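Local coordinates for protein anthranilate-CoA ligase (Stigmatella aurantiaca, PDB 4WV3) that belongs to the ANL superfamily of AMP-binding enzymes, with a large AMP-binding domain and a smaller C-terminal domain, at residues Glu100-Asp105 and Leu172-Gly177; His133-Gly138 and Gly144-Asn149. One frame throughout, in Å; residues are numbered along the deposited sequence.

Contact 1. Residues Glu100-Asp105 and Leu172-Gly177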
loop_
_atom_site.group_PDB
_atom_site.type_symbol
_atom_site.label_atom_id
_atom_site.label_comp_id
_atom_site.label_asym_id
_atom_site.label_seq_id
_atom_site.Cartn_x
_atom_site.Cartn_y
_atom_site.Cartn_z
ATOM N N GLU A 100 -21.101 1.677 2.224
ATOM C CA GLU A 100 -22.260 0.919 2.681
ATOM C C GLU A 100 -21.988 -0.580 2.630
ATOM O O GLU A 100 -22.383 -1.322 3.531
ATOM C CB GLU A 100 -23.492 1.260 1.844
ATOM C CG GLU A 100 -24.754 0.539 2.289
ATOM C CD GLU A 100 -25.896 0.698 1.307
ATOM O OE1 GLU A 100 -26.279 1.852 1.014
ATOM O OE2 GLU A 100 -26.407 -0.333 0.821
ATOM N N TYR A 101 -21.314 -1.021 1.572
ATOM C CA TYR A 101 -20.952 -2.427 1.433
ATOM C C TYR A 101 -20.011 -2.865 2.548
ATOM O O TYR A 101 -20.234 -3.890 3.190
ATOM C CB TYR A 101 -20.303 -2.692 0.074
ATOM C CG TYR A 101 -19.740 -4.091 -0.062
ATOM C CD1 TYR A 101 -20.570 -5.169 -0.346
ATOM C CD2 TYR A 101 -18.381 -4.333 0.095
ATOM C CE1 TYR A 101 -20.062 -6.449 -0.469
ATOM C CE2 TYR A 101 -17.864 -5.611 -0.025
ATOM C CZ TYR A 101 -18.709 -6.665 -0.307
ATOM O OH TYR A 101 -18.200 -7.938 -0.430
ATOM N N ILE A 102 -18.961 -2.081 2.768
ATOM C CA ILE A 102 -17.948 -2.402 3.769
ATOM C C ILE A 102 -18.530 -2.517 5.176
ATOM O O ILE A 102 -18.329 -3.522 5.858
ATOM C CB ILE A 102 -16.808 -1.362 3.768
ATOM C CG1 ILE A 102 -16.022 -1.440 2.458
ATOM C CG2 ILE A 102 -15.881 -1.578 4.954
ATOM C CD1 ILE A 102 -14.931 -0.400 2.336
ATOM N N LEU A 103 -19.260 -1.491 5.601
ATOM C CA LEU A 103 -19.809 -1.448 6.952
ATOM C C LEU A 103 -20.831 -2.552 7.214
ATOM O O LEU A 103 -20.954 -3.039 8.338
ATOM C CB LEU A 103 -20.418 -0.074 7.241
ATOM C CG LEU A 103 -19.419 1.084 7.232
ATOM C CD1 LEU A 103 -20.101 2.394 7.592
ATOM C CD2 LEU A 103 -18.263 0.796 8.178
ATOM N N ARG A 104 -21.561 -2.943 6.175
ATOM C CA ARG A 104 -22.544 -4.011 6.298
ATOM C C ARG A 104 -21.858 -5.372 6.307
ATOM O O ARG A 104 -22.285 -6.292 7.002
ATOM C CB ARG A 104 -23.550 -3.951 5.149
ATOM C CG ARG A 104 -24.702 -4.936 5.279
ATOM C CD ARG A 104 -25.412 -5.141 3.953
ATOM N NE ARG A 104 -25.694 -3.877 3.279
ATOM C CZ ARG A 104 -26.762 -3.124 3.516
ATOM N NH1 ARG A 104 -27.655 -3.502 4.420
ATOM N NH2 ARG A 104 -26.935 -1.989 2.855
ATOM N N ASP A 105 -20.787 -5.487 5.529
ATOM C CA ASP A 105 -20.077 -6.752 5.374
ATOM C C ASP A 105 -19.320 -7.151 6.638
ATOM O O ASP A 105 -19.120 -8.336 6.900
ATOM C CB ASP A 105 -19.126 -6.684 4.175
ATOM C CG ASP A 105 -18.488 -8.022 3.857
ATOM O OD1 ASP A 105 -19.210 -8.936 3.406
ATOM O OD2 ASP A 105 -17.261 -8.152 4.044
ATOM N N LEU A 172 -8.956 -5.839 9.665
ATOM C CA LEU A 172 -9.615 -6.210 8.421
ATOM C C LEU A 172 -9.434 -5.105 7.385
ATOM O O LEU A 172 -9.967 -4.004 7.537
ATOM C CB LEU A 172 -11.103 -6.471 8.665
ATOM C CG LEU A 172 -11.956 -6.808 7.440
ATOM C CD1 LEU A 172 -11.419 -8.043 6.737
ATOM C CD2 LEU A 172 -13.409 -7.009 7.844
ATOM N N ASN A 173 -8.673 -5.400 6.337
ATOM C CA ASN A 173 -8.409 -4.424 5.285
ATOM C C ASN A 173 -9.119 -4.762 3.983
ATOM O O ASN A 173 -8.970 -5.863 3.451
ATOM C CB ASN A 173 -6.904 -4.290 5.042
ATOM C CG ASN A 173 -6.188 -3.623 6.196
ATOM O OD1 ASN A 173 -6.046 -2.401 6.228
ATOM N ND2 ASN A 173 -5.733 -4.425 7.152
ATOM N N TYR A 174 -9.890 -3.808 3.474
ATOM C CA TYR A 174 -10.624 -4.002 2.230
ATOM C C TYR A 174 -9.827 -3.529 1.020
ATOM O O TYR A 174 -9.756 -2.334 0.735
ATOM C CB TYR A 174 -11.986 -3.308 2.292
ATOM C CG TYR A 174 -13.013 -4.083 3.085
ATOM C CD1 TYR A 174 -13.853 -4.994 2.460
ATOM C CD2 TYR A 174 -13.133 -3.915 4.458
ATOM C CE1 TYR A 174 -14.791 -5.710 3.177
ATOM C CE2 TYR A 174 -14.068 -4.627 5.185
ATOM C CZ TYR A 174 -14.895 -5.524 4.539
ATOM O OH TYR A 174 -15.829 -6.237 5.254
ATOM N N SER A 175 -9.228 -4.484 0.317
ATOM C CA SER A 175 -8.429 -4.195 -0.864
ATOM C C SER A 175 -9.317 -4.035 -2.091
ATOM O O SER A 175 -10.103 -4.925 -2.415
ATOM C CB SER A 175 -7.413 -5.316 -1.098
ATOM O OG SER A 175 -6.653 -5.085 -2.271
ATOM N N SER A 176 -9.190 -2.898 -2.769
ATOM C CA SER A 176 -9.976 -2.626 -3.968
ATOM C C SER A 176 -9.697 -3.659 -5.056
ATOM O O SER A 176 -8.542 -3.967 -5.352
ATOM C CB SER A 176 -9.685 -1.219 -4.492
ATOM O OG SER A 176 -8.320 -1.077 -4.840
ATOM N N GLY A 177 -10.763 -4.192 -5.644
ATOM C CA GLY A 177 -10.640 -5.214 -6.667
ATOM C C GLY A 177 -10.887 -4.694 -8.070
ATOM O O GLY A 177 -10.877 -3.486 -8.308
#

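Contact 2. Residues His133-Gly138 and Gly144-Asn149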
loop_
_atom_site.group_PDB
_atom_site.type_symbol
_atom_site.label_atom_id
_atom_site.label_comp_id
_atom_site.label_asym_id
_atom_site.label_seq_id
_atom_site.Cartn_x
_atom_site.Cartn_y
_atom_site.Cartn_z
ATOM N N HIS A 133 -23.454 3.326 16.957
ATOM C CA HIS A 133 -22.765 4.523 17.423
ATOM C C HIS A 133 -21.757 5.058 16.411
ATOM O O HIS A 133 -20.884 4.331 15.941
ATOM C CB HIS A 133 -22.066 4.249 18.756
ATOM C CG HIS A 133 -22.978 3.714 19.815
ATOM N ND1 HIS A 133 -22.926 2.407 20.251
ATOM C CD2 HIS A 133 -23.969 4.308 20.522
ATOM C CE1 HIS A 133 -23.844 2.220 21.184
ATOM N NE2 HIS A 133 -24.491 3.358 21.366
ATOM N N ILE A 134 -21.887 6.339 16.084
ATOM C CA ILE A 134 -20.939 7.003 15.201
ATOM C C ILE A 134 -20.151 8.065 15.961
ATOM O O ILE A 134 -20.709 9.074 16.391
ATOM C CB ILE A 134 -21.648 7.659 14.003
ATOM C CG1 ILE A 134 -22.344 6.596 13.151
ATOM C CG2 ILE A 134 -20.656 8.450 13.164
ATOM C CD1 ILE A 134 -23.056 7.153 11.938
ATOM N N VAL A 135 -18.854 7.825 16.134
ATOM C CA VAL A 135 -17.979 8.782 16.803
ATOM C C VAL A 135 -17.267 9.653 15.776
ATOM O O VAL A 135 -16.630 9.145 14.853
ATOM C CB VAL A 135 -16.934 8.077 17.684
ATOM C CG1 VAL A 135 -16.005 9.100 18.318
ATOM C CG2 VAL A 135 -17.622 7.240 18.751
ATOM N N VAL A 136 -17.374 10.968 15.941
ATOM C CA VAL A 136 -16.869 11.901 14.940
ATOM C C VAL A 136 -15.598 12.624 15.376
ATOM O O VAL A 136 -15.540 13.206 16.459
ATOM C CB VAL A 136 -17.941 12.941 14.554
ATOM C CG1 VAL A 136 -17.391 13.918 13.527
ATOM C CG2 VAL A 136 -19.182 12.241 14.021
ATOM N N ILE A 137 -14.582 12.579 14.519
ATOM C CA ILE A 137 -13.340 13.304 14.752
ATOM C C ILE A 137 -13.374 14.648 14.033
ATOM O O ILE A 137 -13.634 14.708 12.830
ATOM C CB ILE A 137 -12.126 12.512 14.244
ATOM C CG1 ILE A 137 -12.081 11.124 14.885
ATOM C CG2 ILE A 137 -10.840 13.276 14.514
ATOM C CD1 ILE A 137 -11.059 10.205 14.260
ATOM N N GLY A 138 -13.105 15.721 14.774
ATOM C CA GLY A 138 -13.111 17.063 14.221
ATOM C C GLY A 138 -13.824 18.062 15.114
ATOM O O GLY A 138 -13.292 19.129 15.423
ATOM N N GLY A 144 -25.628 15.658 17.735
ATOM C CA GLY A 144 -26.280 14.474 17.207
ATOM C C GLY A 144 -25.365 13.265 17.201
ATOM O O GLY A 144 -25.815 12.133 17.021
ATOM N N TYR A 145 -24.073 13.506 17.396
ATOM C CA TYR A 145 -23.091 12.429 17.419
ATOM C C TYR A 145 -22.139 12.570 18.596
ATOM O O TYR A 145 -22.070 13.620 19.233
ATOM C CB TYR A 145 -22.283 12.408 16.121
ATOM C CG TYR A 145 -23.108 12.170 14.881
ATOM C CD1 TYR A 145 -23.565 10.898 14.562
ATOM C CD2 TYR A 145 -23.423 13.215 14.024
ATOM C CE1 TYR A 145 -24.320 10.675 13.426
ATOM C CE2 TYR A 145 -24.176 13.002 12.887
ATOM C CZ TYR A 145 -24.622 11.730 12.592
ATOM O OH TYR A 145 -25.372 11.513 11.461
ATOM N N LEU A 146 -21.406 11.498 18.878
ATOM C CA LEU A 146 -20.350 11.542 19.874
ATOM C C LEU A 146 -19.098 12.140 19.249
ATOM O O LEU A 146 -18.603 11.642 18.238
ATOM C CB LEU A 146 -20.043 10.138 20.395
ATOM C CG LEU A 146 -21.150 9.408 21.156
ATOM C CD1 LEU A 146 -20.681 8.021 21.563
ATOM C CD2 LEU A 146 -21.581 10.211 22.373
ATOM N N SER A 147 -18.596 13.217 19.845
ATOM C CA SER A 147 -17.344 13.810 19.398
ATOM C C SER A 147 -16.190 13.063 20.054
ATOM O O SER A 147 -16.291 12.657 21.210
ATOM C CB SER A 147 -17.292 15.295 19.752
ATOM O OG SER A 147 -16.156 15.913 19.176
ATOM N N PHE A 148 -15.101 12.888 19.310
ATOM C CA PHE A 148 -13.976 12.062 19.749
ATOM C C PHE A 148 -13.413 12.452 21.117
ATOM O O PHE A 148 -13.299 11.608 22.007
ATOM C CB PHE A 148 -12.864 12.073 18.697
ATOM C CG PHE A 148 -11.743 11.117 18.991
ATOM C CD1 PHE A 148 -11.852 9.778 18.653
ATOM C CD2 PHE A 148 -10.578 11.558 19.598
ATOM C CE1 PHE A 148 -10.823 8.895 18.920
ATOM C CE2 PHE A 148 -9.546 10.680 19.868
ATOM C CZ PHE A 148 -9.668 9.347 19.528
ATOM N N ASN A 149 -13.065 13.724 21.280
ATOM C CA ASN A 149 -12.480 14.205 22.532
ATOM C C ASN A 149 -13.404 14.056 23.739
ATOM O O ASN A 149 -12.964 13.654 24.817
ATOM C CB ASN A 149 -12.019 15.658 22.395
ATOM C CG ASN A 149 -10.737 15.789 21.595
ATOM O OD1 ASN A 149 -9.951 14.847 21.504
ATOM N ND2 ASN A 149 -10.518 16.963 21.016
#

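Contact 1. Residues Glu100-Asp105 and Leu172-Gly177
Ile102 and Tyr174 mark the closest approach of the two backbones, where the last turns of helix 96-105 run roughly antiparallel to strand 169-175, with the short axes 10.8 Å apart at 148°. At that spacing the main chains do not meet, and Tyr174 bridges the gap. Its CB points at the helix, and with CG anti to the carbonyl carbon (chi1 -78°) the ring reaches across to the side of the last turn. Ile102 lies over one face of the ring, its side chain running past the tyrosine in the opposite direction. The branch methyl CG2 makes the CH-pi contact, 3.9 Å from the ring centroid and well over the face, while CG1 sits above the rim and CD1 nears Tyr174 CB. Tyr101 adds a looser touch, its CE2 4.4 Å from Tyr174 CE1.

At the far end of the ring, Tyr174 OH donates a hydrogen bond of 2.7 Å to Asp105 OD2. The oxygen receives it near the ring plane, on its anti lone pair, with the carboxylate turned 76° from the ring. Asp105 OD1 is hydrogen-bonded to His379 ND1, and the carbonyl O of Asp105 to Trp378 NE1, so the end of the helix is tied to a third part of the chain. Val88 of strand 86-89 also packs on Tyr174.

The chemistry is therefore divided along one side chain: an apolar face rests on isoleucine, and a hydroxyl is fixed by a carboxylate whose two oxygens have different partners. Packing and hydroxyl bond together would restrict rotation of the ring, and the hydrogen bonds to the carboxylate would probably favour its ionised form.

Contact 2. Residues His133-Gly138 and Gly144-Asn149
Val136 is gripped through both of its backbone polar groups by segment 144-149. Its N-H gives a nearly straight hydrogen bond to Leu146 O (2.7 Å, 170° at the hydrogen), and its own carbonyl accepts Phe148 N at 2.9 Å. The second bond is more bent, with the donor tilted 35° out of the carbonyl plane, as the chain turns from strand into helix 148-152. Two CA-H...O contacts supplement them: Val135 CA lies 3.3 Å from Leu146 O, and Ser147 CA 3.5 Å from Val136 O. Each acceptor thus meets an N-H and a CA-H. The backbone of Val135 bonds instead to Leu111 and Val113 of strand 110-114.

Side chains alternate about this pairing. Val135 CG2 meets Leu146 CB on one face, while on the other Val136 CG2 sits 3.7 Å from Tyr145 CB. Tyr145 runs alongside Ile134 in the same direction, CD1 3.8 Å from Ile134 CB, and its hydroxyl finds its partner in Glu122 of helix 118-122. Beyond the strand pair, Ile137 CG1 lies 4.0 Å from Phe148 CB. With CG anti to the backbone N (chi1 -173°), the Phe148 ring extends beside Ile137 to pack against helix 71-83.

Parallel bridges Val135-Leu146 and Val136-Ser147 make 146-147 a short edge strand of a five-stranded parallel sheet, flanked by helices in the alpha/beta manner of the large domain of ANL enzymes.

Contact 2 forms within the chain that separates the two segments of contact 1: after helix 96-105 the chain adds strands 110-114, 133-137 and 146-147 to the parallel sheet, passes through helix 148-152 and returns as strand 169-175. The two centres are about 22 Å apart, and the nearest atoms, about 7 Å from each other, do not touch. Strand 86-89, which packs on Tyr174, lies at the opposite edge of that sheet from 146-147. Contact 1 stands one residue from the pocket: Ser175, next to Tyr174, touches the bound 5'-O-[(S)-[(2-aminobenzoyl)oxy](hydroxy)phosphoryl]adenosine, while the side chain of Tyr174 itself is about 10 Å from it. The centre of contact 2 is about 28 Å from the chain centre, that of contact 1 about 16 Å.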